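Local coordinates for protein transcriptional repressor, TetR family (Thermus thermophilus, PDB 3ANP) that acts as a TetR-family transcriptional repressor that controls fatty acid degradation and binds lauroyl-CoA, at residues E12-A17 with T33-A38; E20-R25 with P51-V56; A55-Y60 with L104-Y109. All coordinates share one frame; numbering follows the deposited sequence.

In the fold
The three contacts step inward along one path, from the DNA-binding region to the ligand-binding core. Interactions 1 and 2 both use helix 3-25, have centres about 9 Å apart and alternate along the chain, as expected in a small bundle whose helices fold back on one another. Interactions 2 and 3 share Ala55 and Val56 on helix 54-77, with centres about 8 Å apart. Interaction 3 lies about 16 Å from interaction 1 and brings in helix 101-110, close to the bound acyl-CoA. Helix 54-77 therefore joins both regions, consistent with the route by which TetR-family repressors couple ligand binding to the placement of their DNA-reading helices.

Interaction 1: residues E12-A17 with T33-A38; sequences ERIFRA and TEIAKA
Ile35 and Ile14 meet through their CG2 methyls, and Ala17 meets Ala38 through CB, where helix 3-25 crosses helix 32-39. The short axes run 8.8 Å apart at 123°, nearer perpendicular than antiparallel. Ile35 shows how the seam is filled. From its CB, two branches leave in different directions, because chi1 of -69° sets CG2 anti to the backbone N and CG1 beside it. CG2 faces helix 3-25, lying 4.2 Å from Ile14 CG2 and equally near the Ile14 carbonyl oxygen. CG1 turns instead toward Leu21, and the extended second torsion carries CD1 onward to the Phe22 ring. A beta-branched residue suits this place, since its two branches reach different residues of helix 3-25, CG2 toward Ile14 and CG1 with CD1 toward Leu21 and Phe22.

Farther along, the helices need small residues. Ala17 CB points at the partner and sits 4.1 Å from Ala38 CB, while Ile35 O is 4.2 Å from the same Ala17 methyl. With single methyls on both sides the backbones come close, the CA atoms of Ala17 and Ala38 being 5.9 Å apart.

Charged residues stay off this apolar seam. Arg16 NE bonds back one turn to Glu12 OE2 at 2.9 Å in a nearly straight salt bridge (168°), in the guanidinium plane but from above the carboxylate plane. Arg13 NE donates to Ala39 O at the end of helix 32-39, and Glu34 pairs with Arg25. Phe46 of helix 43-49 touches both isoleucines, completing a small core of three helices. This is the TetR-type DNA-binding fold, in which helices 32-39 and 43-49 form the predicted helix-turn-helix.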
loop_
_atom_site.group_PDB
_atom_site.type_symbol
_atom_site.label_atom_id
_atom_site.label_comp_id
_atom_site.label_asym_id
_atom_site.label_seq_id
_atom_site.Cartn_x
_atom_site.Cartn_y
_atom_site.Cartn_z
ATOM N N GLU A 12 -24.616 -18.573 -6.763
ATOM C CA GLU A 12 -24.780 -18.255 -5.347
ATOM C C GLU A 12 -24.556 -19.475 -4.451
ATOM O O GLU A 12 -24.003 -19.351 -3.361
ATOM C CB GLU A 12 -26.159 -17.632 -5.082
ATOM C CG GLU A 12 -26.244 -16.870 -3.758
ATOM C CD GLU A 12 -26.895 -17.665 -2.624
ATOM O OE1 GLU A 12 -26.876 -17.178 -1.462
ATOM O OE2 GLU A 12 -27.435 -18.766 -2.888
ATOM N N ARG A 13 -24.958 -20.657 -4.909
ATOM C CA ARG A 13 -24.770 -21.854 -4.099
ATOM C C ARG A 13 -23.274 -22.184 -3.997
ATOM O O ARG A 13 -22.779 -22.553 -2.933
ATOM C CB ARG A 13 -25.540 -23.037 -4.698
ATOM C CG ARG A 13 -25.614 -24.227 -3.756
ATOM C CD ARG A 13 -26.472 -25.355 -4.308
ATOM N NE ARG A 13 -25.851 -26.047 -5.437
ATOM C CZ ARG A 13 -26.282 -25.969 -6.694
ATOM N NH1 ARG A 13 -27.340 -25.220 -6.992
ATOM N NH2 ARG A 13 -25.671 -26.660 -7.650
ATOM N N ILE A 14 -22.555 -22.061 -5.108
ATOM C CA ILE A 14 -21.119 -22.316 -5.095
ATOM C C ILE A 14 -20.475 -21.294 -4.144
ATOM O O ILE A 14 -19.649 -21.647 -3.304
ATOM C CB ILE A 14 -20.522 -22.164 -6.520
ATOM C CG1 ILE A 14 -21.012 -23.324 -7.406
ATOM C CG2 ILE A 14 -18.982 -22.119 -6.447
ATOM C CD1 ILE A 14 -20.768 -23.122 -8.896
ATOM N N PHE A 15 -20.866 -20.025 -4.276
ATOM C CA PHE A 15 -20.333 -18.981 -3.413
ATOM C C PHE A 15 -20.560 -19.320 -1.934
ATOM O O PHE A 15 -19.629 -19.283 -1.113
ATOM C CB PHE A 15 -20.988 -17.637 -3.756
ATOM C CG PHE A 15 -20.599 -16.522 -2.825
ATOM C CD1 PHE A 15 -21.432 -16.151 -1.769
ATOM C CD2 PHE A 15 -19.381 -15.866 -2.982
ATOM C CE1 PHE A 15 -21.053 -15.144 -0.879
ATOM C CE2 PHE A 15 -18.996 -14.863 -2.104
ATOM C CZ PHE A 15 -19.837 -14.501 -1.044
ATOM N N ARG A 16 -21.798 -19.661 -1.588
ATOM C CA ARG A 16 -22.105 -19.997 -0.203
ATOM C C ARG A 16 -21.297 -21.174 0.288
ATOM O O ARG A 16 -20.774 -21.159 1.416
ATOM C CB ARG A 16 -23.598 -20.302 -0.037
ATOM C CG ARG A 16 -24.461 -19.060 -0.154
ATOM C CD ARG A 16 -25.856 -19.288 0.423
ATOM N NE ARG A 16 -26.656 -20.158 -0.426
ATOM C CZ ARG A 16 -26.927 -21.431 -0.160
ATOM N NH1 ARG A 16 -26.464 -21.998 0.951
ATOM N NH2 ARG A 16 -27.648 -22.142 -1.019
ATOM N N ALA A 17 -21.206 -22.203 -0.550
ATOM C CA ALA A 17 -20.457 -23.407 -0.204
ATOM C C ALA A 17 -18.989 -23.075 0.083
ATOM O O ALA A 17 -18.412 -23.548 1.062
ATOM C CB ALA A 17 -20.545 -24.410 -1.337
ATOM N N THR A 33 -11.842 -28.781 -5.316
ATOM C CA THR A 33 -12.569 -30.047 -5.310
ATOM C C THR A 33 -13.532 -30.144 -4.111
ATOM O O THR A 33 -14.639 -30.665 -4.250
ATOM C CB THR A 33 -11.598 -31.269 -5.318
ATOM O OG1 THR A 33 -10.844 -31.272 -6.540
ATOM C CG2 THR A 33 -12.378 -32.581 -5.235
ATOM N N GLU A 34 -13.118 -29.642 -2.945
ATOM C CA GLU A 34 -13.982 -29.662 -1.759
ATOM C C GLU A 34 -15.165 -28.729 -1.964
ATOM O O GLU A 34 -16.299 -29.065 -1.604
ATOM C CB GLU A 34 -13.218 -29.223 -0.501
ATOM C CG GLU A 34 -12.137 -30.189 -0.059
ATOM C CD GLU A 34 -11.372 -29.691 1.162
ATOM O OE1 GLU A 34 -11.060 -28.481 1.218
ATOM O OE2 GLU A 34 -11.063 -30.509 2.056
ATOM N N ILE A 35 -14.897 -27.546 -2.521
ATOM C CA ILE A 35 -15.955 -26.585 -2.794
ATOM C C ILE A 35 -16.974 -27.189 -3.761
ATOM O O ILE A 35 -18.186 -27.124 -3.524
ATOM C CB ILE A 35 -15.382 -25.268 -3.398
ATOM C CG1 ILE A 35 -14.575 -24.512 -2.330
ATOM C CG2 ILE A 35 -16.515 -24.375 -3.899
ATOM C CD1 ILE A 35 -13.864 -23.280 -2.876
ATOM N N ALA A 36 -16.483 -27.777 -4.848
ATOM C CA ALA A 36 -17.341 -28.397 -5.854
ATOM C C ALA A 36 -18.229 -29.466 -5.211
ATOM O O ALA A 36 -19.455 -29.488 -5.419
ATOM C CB ALA A 36 -16.489 -29.026 -6.948
ATOM N N LYS A 37 -17.613 -30.342 -4.428
ATOM C CA LYS A 37 -18.361 -31.404 -3.759
ATOM C C LYS A 37 -19.437 -30.812 -2.854
ATOM O O LYS A 37 -20.578 -31.269 -2.865
ATOM C CB LYS A 37 -17.426 -32.292 -2.934
ATOM C CG LYS A 37 -18.104 -33.526 -2.331
ATOM C CD LYS A 37 -17.119 -34.400 -1.561
ATOM C CE LYS A 37 -17.722 -35.764 -1.200
ATOM N NZ LYS A 37 -18.895 -35.670 -0.279
ATOM N N ALA A 38 -19.075 -29.793 -2.078
ATOM C CA ALA A 38 -20.038 -29.167 -1.169
ATOM C C ALA A 38 -21.193 -28.483 -1.896
ATOM O O ALA A 38 -22.310 -28.435 -1.374
ATOM C CB ALA A 38 -19.331 -28.157 -0.258
#

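Interaction 2: residues E20-R25 with P51-V56; sequences ELFRNR and PYKEAV
The CA atoms of Phe22 and Val56, the nearest pair here, are still 10.0 Å apart, so a long side chain has to bridge the gap between the end of helix 3-25 and the start of helix 54-77. This is where the TetR DNA-binding bundle rests against the long helix leading into the ligand-binding region. Phe22 does most of the bridging. With CG anti to its carbonyl carbon (chi1 -65°), its ring reaches out from the helix, and CE2 comes to 3.7 Å from Val56 CG1 at an oblique approach. Val56 is short, branched and apolar, and it also touches Phe15, Ala18 and Met19, so it fits a buried place against helix 3-25.

Lys53 brings only its CE methylene near the ring, 4.3 Å from Phe22 CE1. Its ammonium group turns to the loop that follows helix 3-25: NZ hydrogen-bonds to the carbonyl oxygens of Phe27 and Thr30 and makes a cation-pi contact with the Phe27 ring. That ring in turn packs edge-to-face with Phe22. Near the Phe22 ring's tip, Lys53 O lies 4.3 Å from Phe22 CZ while accepting a hydrogen bond from Val56 N at 3.0 Å.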
loop_
_atom_site.group_PDB
_atom_site.type_symbol
_atom_site.label_atom_id
_atom_site.label_comp_id
_atom_site.label_asym_id
_atom_site.label_seq_id
_atom_site.Cartn_x
_atom_site.Cartn_y
_atom_site.Cartn_z
ATOM N N GLU A 20 -18.494 -20.931 3.481
ATOM C CA GLU A 20 -18.626 -21.760 4.676
ATOM C C GLU A 20 -17.342 -22.578 4.900
ATOM O O GLU A 20 -16.810 -22.625 6.019
ATOM C CB GLU A 20 -19.851 -22.688 4.556
ATOM C CG GLU A 20 -20.078 -23.587 5.768
ATOM C CD GLU A 20 -20.578 -22.838 7.012
ATOM O OE1 GLU A 20 -20.543 -21.587 7.044
ATOM O OE2 GLU A 20 -21.005 -23.513 7.974
ATOM N N LEU A 21 -16.825 -23.204 3.841
ATOM C CA LEU A 21 -15.591 -23.987 3.960
ATOM C C LEU A 21 -14.428 -23.077 4.345
ATOM O O LEU A 21 -13.616 -23.446 5.191
ATOM C CB LEU A 21 -15.254 -24.710 2.633
ATOM C CG LEU A 21 -16.112 -25.955 2.378
ATOM C CD1 LEU A 21 -16.057 -26.356 0.916
ATOM C CD2 LEU A 21 -15.617 -27.109 3.279
ATOM N N PHE A 22 -14.334 -21.907 3.713
ATOM C CA PHE A 22 -13.241 -20.979 4.025
ATOM C C PHE A 22 -13.312 -20.581 5.504
ATOM O O PHE A 22 -12.294 -20.535 6.215
ATOM C CB PHE A 22 -13.315 -19.689 3.177
ATOM C CG PHE A 22 -13.115 -19.891 1.676
ATOM C CD1 PHE A 22 -12.459 -21.006 1.175
ATOM C CD2 PHE A 22 -13.544 -18.907 0.781
ATOM C CE1 PHE A 22 -12.224 -21.138 -0.208
ATOM C CE2 PHE A 22 -13.320 -19.027 -0.590
ATOM C CZ PHE A 22 -12.655 -20.150 -1.083
ATOM N N ARG A 23 -14.518 -20.284 5.964
ATOM C CA ARG A 23 -14.711 -19.891 7.355
ATOM C C ARG A 23 -14.380 -20.996 8.334
ATOM O O ARG A 23 -13.655 -20.776 9.303
ATOM C CB ARG A 23 -16.159 -19.443 7.591
ATOM C CG ARG A 23 -16.451 -18.032 7.117
ATOM C CD ARG A 23 -17.917 -17.634 7.344
ATOM N NE ARG A 23 -18.113 -16.217 7.059
ATOM C CZ ARG A 23 -18.880 -15.745 6.083
ATOM N NH1 ARG A 23 -18.975 -14.434 5.906
ATOM N NH2 ARG A 23 -19.558 -16.575 5.290
ATOM N N ASN A 24 -14.911 -22.188 8.082
ATOM C CA ASN A 24 -14.706 -23.328 8.976
ATOM C C ASN A 24 -13.357 -24.031 8.901
ATOM O O ASN A 24 -12.895 -24.593 9.895
ATOM C CB ASN A 24 -15.796 -24.384 8.746
ATOM C CG ASN A 24 -17.169 -23.916 9.196
ATOM O OD1 ASN A 24 -17.277 -23.106 10.108
ATOM N ND2 ASN A 24 -18.222 -24.439 8.569
ATOM N N ARG A 25 -12.721 -24.009 7.734
ATOM C CA ARG A 25 -11.463 -24.731 7.573
ATOM C C ARG A 25 -10.273 -23.916 7.088
ATOM O O ARG A 25 -9.150 -24.416 7.071
ATOM C CB ARG A 25 -11.693 -25.929 6.642
ATOM C CG ARG A 25 -12.746 -26.910 7.186
ATOM C CD ARG A 25 -13.132 -27.997 6.198
ATOM N NE ARG A 25 -12.013 -28.875 5.872
ATOM C CZ ARG A 25 -12.068 -29.859 4.980
ATOM N NH1 ARG A 25 -10.996 -30.609 4.745
ATOM N NH2 ARG A 25 -13.197 -30.095 4.318
ATOM N N PRO A 51 -12.745 -18.766 -11.694
ATOM C CA PRO A 51 -11.481 -19.202 -12.304
ATOM C C PRO A 51 -10.342 -19.451 -11.331
ATOM O O PRO A 51 -9.416 -20.200 -11.633
ATOM C CB PRO A 51 -11.163 -18.076 -13.291
ATOM C CG PRO A 51 -12.497 -17.515 -13.618
ATOM C CD PRO A 51 -13.186 -17.492 -12.282
ATOM N N TYR A 52 -10.393 -18.803 -10.174
ATOM C CA TYR A 52 -9.383 -19.000 -9.141
ATOM C C TYR A 52 -10.082 -18.751 -7.808
ATOM O O TYR A 52 -11.048 -17.991 -7.759
ATOM C CB TYR A 52 -8.164 -18.064 -9.356
ATOM C CG TYR A 52 -8.490 -16.623 -9.698
ATOM C CD1 TYR A 52 -8.546 -15.637 -8.707
ATOM C CD2 TYR A 52 -8.738 -16.246 -11.019
ATOM C CE1 TYR A 52 -8.837 -14.302 -9.025
ATOM C CE2 TYR A 52 -9.039 -14.934 -11.344
ATOM C CZ TYR A 52 -9.088 -13.963 -10.345
ATOM O OH TYR A 52 -9.406 -12.673 -10.681
ATOM N N LYS A 53 -9.620 -19.412 -6.746
ATOM C CA LYS A 53 -10.250 -19.297 -5.419
ATOM C C LYS A 53 -10.457 -17.866 -4.909
ATOM O O LYS A 53 -11.472 -17.578 -4.254
ATOM C CB LYS A 53 -9.454 -20.095 -4.380
ATOM C CG LYS A 53 -9.600 -21.627 -4.466
ATOM C CD LYS A 53 -8.534 -22.343 -3.625
ATOM C CE LYS A 53 -8.514 -21.839 -2.173
ATOM N NZ LYS A 53 -7.382 -22.448 -1.389
ATOM N N GLU A 54 -9.512 -16.970 -5.206
ATOM C CA GLU A 54 -9.613 -15.583 -4.743
ATOM C C GLU A 54 -10.790 -14.833 -5.350
ATOM O O GLU A 54 -11.256 -13.829 -4.795
ATOM C CB GLU A 54 -8.320 -14.810 -5.050
ATOM C CG GLU A 54 -7.124 -15.200 -4.204
ATOM C CD GLU A 54 -6.527 -16.541 -4.584
ATOM O OE1 GLU A 54 -6.859 -17.079 -5.662
ATOM O OE2 GLU A 54 -5.711 -17.054 -3.799
ATOM N N ALA A 55 -11.261 -15.293 -6.507
ATOM C CA ALA A 55 -12.385 -14.632 -7.142
ATOM C C ALA A 55 -13.603 -14.743 -6.210
ATOM O O ALA A 55 -14.483 -13.887 -6.231
ATOM C CB ALA A 55 -12.683 -15.270 -8.522
ATOM N N VAL A 56 -13.657 -15.793 -5.396
ATOM C CA VAL A 56 -14.772 -15.930 -4.450
ATOM C C VAL A 56 -14.649 -14.808 -3.414
ATOM O O VAL A 56 -15.624 -14.110 -3.113
ATOM C CB VAL A 56 -14.757 -17.302 -3.704
ATOM C CG1 VAL A 56 -15.838 -17.315 -2.626
ATOM C CG2 VAL A 56 -15.004 -18.459 -4.694
#

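Interaction 3: residues A55-Y60 with L104-Y109; sequences AVLLDY and LLPMFY
The puckered ring of Pro106 meets Leu57 with its CG, 3.7 Å from Leu57 CD1, the two side chains crossing at about a right angle. On the side of helix 101-110 turned from Leu57, the flat Phe108 ring has Leu104 O over one face, 3.3 Å above its plane and offset toward the rim. Pro106 gives Leu57 an apolar surface, but with no N-H at 106 the bond to the preceding turn is missing and the helix is kinked there.

Met107, present as selenomethionine, supplies the main wedge. Its CB is 3.9 Å from Leu57 CB, and its CG lies 3.9 Å from Leu58 CD2. CG is anti to the backbone N, and a bend at chi3 (73°) turns the end of the chain, with SE 3.4 Å from Leu57 O. A flexible, unbranched side chain can lie against Leu57 and Leu58 and still bend at its end; it comes within about 4 Å (nearest atoms) of the bound dodecyl-CoA.

Segments 55-60 and 104-109 run at 106°, their axes 9.2 Å apart. Tyr60 leans on Met19 of helix 3-25, Phe108 packs on Tyr162 and Ala166 of helix 151-172, and Tyr109 touches Leu112 of the second subunit.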
loop_
_atom_site.group_PDB
_atom_site.type_symbol
_atom_site.label_atom_id
_atom_site.label_comp_id
_atom_site.label_asym_id
_atom_site.label_seq_id
_atom_site.Cartn_x
_atom_site.Cartn_y
_atom_site.Cartn_z
ATOM N N ALA A 55 -11.261 -15.293 -6.507
ATOM C CA ALA A 55 -12.385 -14.632 -7.142
ATOM C C ALA A 55 -13.603 -14.743 -6.210
ATOM O O ALA A 55 -14.483 -13.887 -6.231
ATOM C CB ALA A 55 -12.683 -15.270 -8.522
ATOM N N VAL A 56 -13.657 -15.793 -5.396
ATOM C CA VAL A 56 -14.772 -15.930 -4.450
ATOM C C VAL A 56 -14.649 -14.808 -3.414
ATOM O O VAL A 56 -15.624 -14.110 -3.113
ATOM C CB VAL A 56 -14.757 -17.302 -3.704
ATOM C CG1 VAL A 56 -15.838 -17.315 -2.626
ATOM C CG2 VAL A 56 -15.004 -18.459 -4.694
ATOM N N LEU A 57 -13.447 -14.625 -2.869
ATOM C CA LEU A 57 -13.233 -13.581 -1.868
ATOM C C LEU A 57 -13.521 -12.189 -2.440
ATOM O O LEU A 57 -14.037 -11.321 -1.740
ATOM C CB LEU A 57 -11.799 -13.646 -1.332
ATOM C CG LEU A 57 -11.368 -14.971 -0.694
ATOM C CD1 LEU A 57 -9.875 -14.898 -0.354
ATOM C CD2 LEU A 57 -12.205 -15.261 0.570
ATOM N N LEU A 58 -13.197 -11.966 -3.711
ATOM C CA LEU A 58 -13.470 -10.661 -4.304
ATOM C C LEU A 58 -14.969 -10.417 -4.330
ATOM O O LEU A 58 -15.420 -9.304 -4.098
ATOM C CB LEU A 58 -12.914 -10.570 -5.716
ATOM C CG LEU A 58 -11.383 -10.583 -5.778
ATOM C CD1 LEU A 58 -10.972 -10.508 -7.242
ATOM C CD2 LEU A 58 -10.795 -9.412 -4.985
ATOM N N ASP A 59 -15.745 -11.456 -4.624
ATOM C CA ASP A 59 -17.200 -11.311 -4.633
ATOM C C ASP A 59 -17.677 -10.865 -3.248
ATOM O O ASP A 59 -18.548 -9.995 -3.132
ATOM C CB ASP A 59 -17.869 -12.637 -5.012
ATOM C CG ASP A 59 -18.299 -12.683 -6.479
ATOM O OD1 ASP A 59 -17.836 -11.826 -7.269
ATOM O OD2 ASP A 59 -19.094 -13.581 -6.842
ATOM N N TYR A 60 -17.108 -11.464 -2.203
ATOM C CA TYR A 60 -17.475 -11.102 -0.823
ATOM C C TYR A 60 -17.080 -9.659 -0.553
ATOM O O TYR A 60 -17.868 -8.873 -0.025
ATOM C CB TYR A 60 -16.764 -12.003 0.186
ATOM C CG TYR A 60 -17.141 -11.740 1.636
ATOM C CD1 TYR A 60 -16.211 -11.922 2.661
ATOM C CD2 TYR A 60 -18.434 -11.344 1.986
ATOM C CE1 TYR A 60 -16.559 -11.717 4.005
ATOM C CE2 TYR A 60 -18.788 -11.132 3.324
ATOM C CZ TYR A 60 -17.844 -11.324 4.322
ATOM O OH TYR A 60 -18.196 -11.125 5.637
ATOM N N LEU A 104 -10.255 -11.690 4.620
ATOM C CA LEU A 104 -9.779 -10.530 3.885
ATOM C C LEU A 104 -8.284 -10.535 3.585
ATOM O O LEU A 104 -7.854 -9.959 2.583
ATOM C CB LEU A 104 -10.133 -9.241 4.633
ATOM C CG LEU A 104 -11.622 -8.986 4.871
ATOM C CD1 LEU A 104 -11.795 -7.675 5.614
ATOM C CD2 LEU A 104 -12.359 -8.951 3.541
ATOM N N LEU A 105 -7.479 -11.176 4.427
ATOM C CA LEU A 105 -6.031 -11.149 4.155
ATOM C C LEU A 105 -5.681 -11.739 2.772
ATOM O O LEU A 105 -5.043 -11.069 1.963
ATOM C CB LEU A 105 -5.253 -11.851 5.268
ATOM C CG LEU A 105 -3.720 -11.810 5.180
ATOM C CD1 LEU A 105 -3.254 -10.373 5.056
ATOM C CD2 LEU A 105 -3.116 -12.459 6.419
ATOM N N PRO A 106 -6.101 -12.987 2.476
ATOM C CA PRO A 106 -5.746 -13.501 1.145
ATOM C C PRO A 106 -6.365 -12.667 0.034
ATOM O O PRO A 106 -5.861 -12.618 -1.090
ATOM C CB PRO A 106 -6.258 -14.945 1.171
ATOM C CG PRO A 106 -7.318 -14.935 2.254
ATOM C CD PRO A 106 -6.711 -14.045 3.300
HETATM N N MSE A 107 -7.467 -12.001 0.350
HETATM C CA MSE A 107 -8.112 -11.148 -0.624
HETATM C C MSE A 107 -7.214 -9.934 -0.907
HETATM O O MSE A 107 -7.031 -9.548 -2.064
HETATM C CB MSE A 107 -9.487 -10.696 -0.110
HETATM C CG MSE A 107 -10.290 -9.975 -1.169
HETATM SE SE MSE A 107 -11.824 -9.032 -0.482
HETATM C CE MSE A 107 -10.895 -7.584 0.380
ATOM N N PHE A 108 -6.645 -9.339 0.144
ATOM C CA PHE A 108 -5.768 -8.174 -0.017
ATOM C C PHE A 108 -4.545 -8.496 -0.890
ATOM O O PHE A 108 -4.101 -7.659 -1.670
ATOM C CB PHE A 108 -5.263 -7.648 1.341
ATOM C CG PHE A 108 -6.332 -7.023 2.216
ATOM C CD1 PHE A 108 -7.426 -6.344 1.662
ATOM C CD2 PHE A 108 -6.208 -7.069 3.609
ATOM C CE1 PHE A 108 -8.382 -5.715 2.479
ATOM C CE2 PHE A 108 -7.157 -6.445 4.435
ATOM C CZ PHE A 108 -8.242 -5.768 3.869
ATOM N N TYR A 109 -3.988 -9.695 -0.756
ATOM C CA TYR A 109 -2.820 -10.047 -1.571
ATOM C C TYR A 109 -3.152 -10.075 -3.059
ATOM O O TYR A 109 -2.285 -9.849 -3.897
ATOM C CB TYR A 109 -2.242 -11.405 -1.147
ATOM C CG TYR A 109 -1.413 -11.315 0.103
ATOM C CD1 TYR A 109 -0.246 -10.542 0.137
ATOM C CD2 TYR A 109 -1.803 -11.974 1.263
ATOM C CE1 TYR A 109 0.506 -10.432 1.308
ATOM C CE2 TYR A 109 -1.063 -11.869 2.429
ATOM C CZ TYR A 109 0.089 -11.100 2.448
ATOM O OH TYR A 109 0.825 -11.026 3.614
#